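Local coordinates for BH0236 protein (Bacillus halodurans, PDB 5T7A), which is a family 56 carbohydrate-binding module that probably binds beta-1,3-glucan and helps in its recognition and hydrolysis, at residues A[47-52]-A[74-79]. Numbering follows the deposited sequence.
Sequences VTIFFA and YRMTER
M76 reaches past strand 82-88, which lies between the two segments in the antiparallel sheet of this all-beta fold, to touch I49 and F51, two residues whose CB atoms face it from strand 46-53. The intervening strand joins to 47-52 through backbone bonds of I49 with R85 and F51 with W83. No hydrogen bond joins 47-52 to 74-79; in the core of this carbohydrate-binding module M76 packs on the side chains of I49 and F51 and on the I49 backbone. M76 sits at the break in strand 72-79, and its CA is 8.6 Å from that of F50. From CB, the chain leaves with CG anti to its own carbonyl carbon (chi1 -57°) and stays extended through chi2, which carries the sulfur inward. SD lies 4.1 Å from F51 CB. The chain then bends at chi3 (83°), turning the methyl toward the I49 backbone. There CE meets the I49 side chain, which crosses that of M76 at about a right angle; its branch methyl CG2 is 4.2 Å from CE. F51 offers M76 its CB and not its ring: CG is anti to the backbone N (chi1 -174°), and the phenyl group leads away to stack on Y35 and meet F100 and Y102. F100 of strand 95-103 also packs against both M76 and I49, while V60 and V62 of strand 60-66 touch M76. The shortest approach across the contact is apolar carbon against a backbone oxygen, M76 CE to I49 O at 3.4 Å.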
loop_
_atom_site.group_PDB
_atom_site.type_symbol
_atom_site.label_atom_id
_atom_site.label_comp_id
_atom_site.label_asym_id
_atom_site.label_seq_id
_atom_site.Cartn_x
_atom_site.Cartn_y
_atom_site.Cartn_z
ATOM N N VAL A 47 -3.841 -1.983 10.194
ATOM C CA VAL A 47 -2.801 -1.055 9.700
ATOM C C VAL A 47 -3.365 -0.478 8.463
ATOM O O VAL A 47 -4.295 -1.056 7.821
ATOM C CB VAL A 47 -1.428 -1.717 9.390
ATOM C CG1 VAL A 47 -0.933 -2.545 10.591
ATOM C CG2 VAL A 47 -1.489 -2.620 8.175
ATOM N N THR A 48 -2.793 0.663 8.023
ATOM C CA THR A 48 -3.197 1.262 6.754
ATOM C C THR A 48 -2.037 1.252 5.788
ATOM O O THR A 48 -0.984 1.780 6.081
ATOM C CB THR A 48 -3.716 2.688 6.927
ATOM O OG1 THR A 48 -4.940 2.629 7.702
ATOM C CG2 THR A 48 -4.005 3.324 5.558
ATOM N N ILE A 49 -2.242 0.641 4.631
ATOM C CA ILE A 49 -1.278 0.805 3.506
ATOM C C ILE A 49 -1.599 2.113 2.850
ATOM O O ILE A 49 -2.772 2.374 2.469
ATOM C CB ILE A 49 -1.401 -0.301 2.448
ATOM C CG1 ILE A 49 -1.178 -1.695 3.085
ATOM C CG2 ILE A 49 -0.357 -0.109 1.349
ATOM C CD1 ILE A 49 -1.517 -2.851 2.177
ATOM N N PHE A 50 -0.570 2.956 2.666
ATOM C CA PHE A 50 -0.799 4.249 2.039
ATOM C C PHE A 50 0.114 4.399 0.843
ATOM O O PHE A 50 1.199 3.860 0.784
ATOM C CB PHE A 50 -0.605 5.415 2.971
ATOM C CG PHE A 50 0.839 5.721 3.316
ATOM C CD1 PHE A 50 1.481 5.003 4.324
ATOM C CD2 PHE A 50 1.560 6.685 2.627
ATOM C CE1 PHE A 50 2.793 5.301 4.673
ATOM C CE2 PHE A 50 2.899 6.976 2.937
ATOM C CZ PHE A 50 3.517 6.299 3.971
ATOM N N PHE A 51 -0.343 5.219 -0.079
ATOM C CA PHE A 51 0.401 5.560 -1.325
ATOM C C PHE A 51 0.125 7.031 -1.646
ATOM O O PHE A 51 -1.024 7.439 -1.847
ATOM C CB PHE A 51 -0.067 4.646 -2.455
ATOM C CG PHE A 51 0.731 4.797 -3.752
ATOM C CD1 PHE A 51 1.834 3.989 -3.979
ATOM C CD2 PHE A 51 0.397 5.774 -4.687
ATOM C CE1 PHE A 51 2.602 4.110 -5.130
ATOM C CE2 PHE A 51 1.138 5.891 -5.809
ATOM C CZ PHE A 51 2.233 5.102 -6.033
ATOM N N ALA A 52 1.159 7.850 -1.585
ATOM C CA ALA A 52 1.038 9.311 -1.700
ATOM C C ALA A 52 1.873 9.744 -2.902
ATOM O O ALA A 52 3.085 10.009 -2.803
ATOM C CB ALA A 52 1.529 9.975 -0.403
ATOM N N TYR A 74 -6.796 -4.799 -4.814
ATOM C CA TYR A 74 -7.837 -3.879 -4.420
ATOM C C TYR A 74 -7.567 -2.513 -5.027
ATOM O O TYR A 74 -6.412 -2.072 -5.114
ATOM C CB TYR A 74 -7.936 -3.688 -2.923
ATOM C CG TYR A 74 -8.142 -4.924 -2.103
ATOM C CD1 TYR A 74 -9.415 -5.482 -1.957
ATOM C CD2 TYR A 74 -7.084 -5.606 -1.531
ATOM C CE1 TYR A 74 -9.602 -6.637 -1.221
ATOM C CE2 TYR A 74 -7.262 -6.718 -0.746
ATOM C CZ TYR A 74 -8.541 -7.246 -0.566
ATOM O OH TYR A 74 -8.742 -8.427 0.135
ATOM N N ARG A 75 -8.627 -1.839 -5.453
ATOM C CA ARG A 75 -8.560 -0.413 -5.750
ATOM C C ARG A 75 -8.485 0.300 -4.435
ATOM O O ARG A 75 -9.384 0.131 -3.578
ATOM C CB ARG A 75 -9.770 0.012 -6.624
ATOM C CG ARG A 75 -9.858 1.503 -6.895
ATOM C CD ARG A 75 -8.733 2.009 -7.758
ATOM N NE ARG A 75 -8.599 1.346 -9.058
ATOM C CZ ARG A 75 -9.385 1.593 -10.110
ATOM N NH1 ARG A 75 -10.304 2.507 -10.055
ATOM N NH2 ARG A 75 -9.210 0.938 -11.218
ATOM N N MET A 76 -7.463 1.122 -4.243
ATOM C CA MET A 76 -7.303 1.901 -3.051
ATOM C C MET A 76 -8.348 3.007 -3.034
ATOM O O MET A 76 -8.926 3.383 -4.089
ATOM C CB MET A 76 -5.853 2.427 -2.959
ATOM C CG MET A 76 -4.830 1.301 -2.989
ATOM S SD MET A 76 -3.130 1.963 -2.692
ATOM C CE MET A 76 -3.073 2.048 -0.931
ATOM N N THR A 77 -8.561 3.543 -1.850
ATOM C CA THR A 77 -9.457 4.674 -1.628
ATOM C C THR A 77 -8.713 5.969 -1.612
ATOM O O THR A 77 -7.756 6.119 -0.874
ATOM C CB THR A 77 -10.210 4.507 -0.339
ATOM O OG1 THR A 77 -10.940 3.257 -0.404
ATOM C CG2 THR A 77 -11.222 5.684 -0.188
ATOM N N GLU A 78 -9.165 6.942 -2.395
ATOM C CA GLU A 78 -8.520 8.246 -2.471
ATOM C C GLU A 78 -9.013 9.159 -1.386
ATOM O O GLU A 78 -10.214 9.260 -1.164
ATOM C CB GLU A 78 -8.791 8.910 -3.828
ATOM C CG GLU A 78 -7.925 10.126 -4.182
ATOM C CD GLU A 78 -8.478 11.470 -3.730
ATOM O OE1 GLU A 78 -9.670 11.544 -3.323
ATOM O OE2 GLU A 78 -7.725 12.466 -3.794
ATOM N N ARG A 79 -8.095 9.873 -0.751
ATOM C CA ARG A 79 -8.469 10.861 0.211
ATOM C C ARG A 79 -7.397 11.960 0.188
ATOM O O ARG A 79 -6.258 11.683 0.500
ATOM C CB ARG A 79 -8.531 10.218 1.604
ATOM C CG ARG A 79 -9.019 11.118 2.738
ATOM C CD ARG A 79 -9.240 10.391 4.069
ATOM N NE ARG A 79 -8.021 9.750 4.629
ATOM C CZ ARG A 79 -7.057 10.370 5.330
ATOM N NH1 ARG A 79 -7.119 11.682 5.616
ATOM N NH2 ARG A 79 -6.018 9.671 5.776
#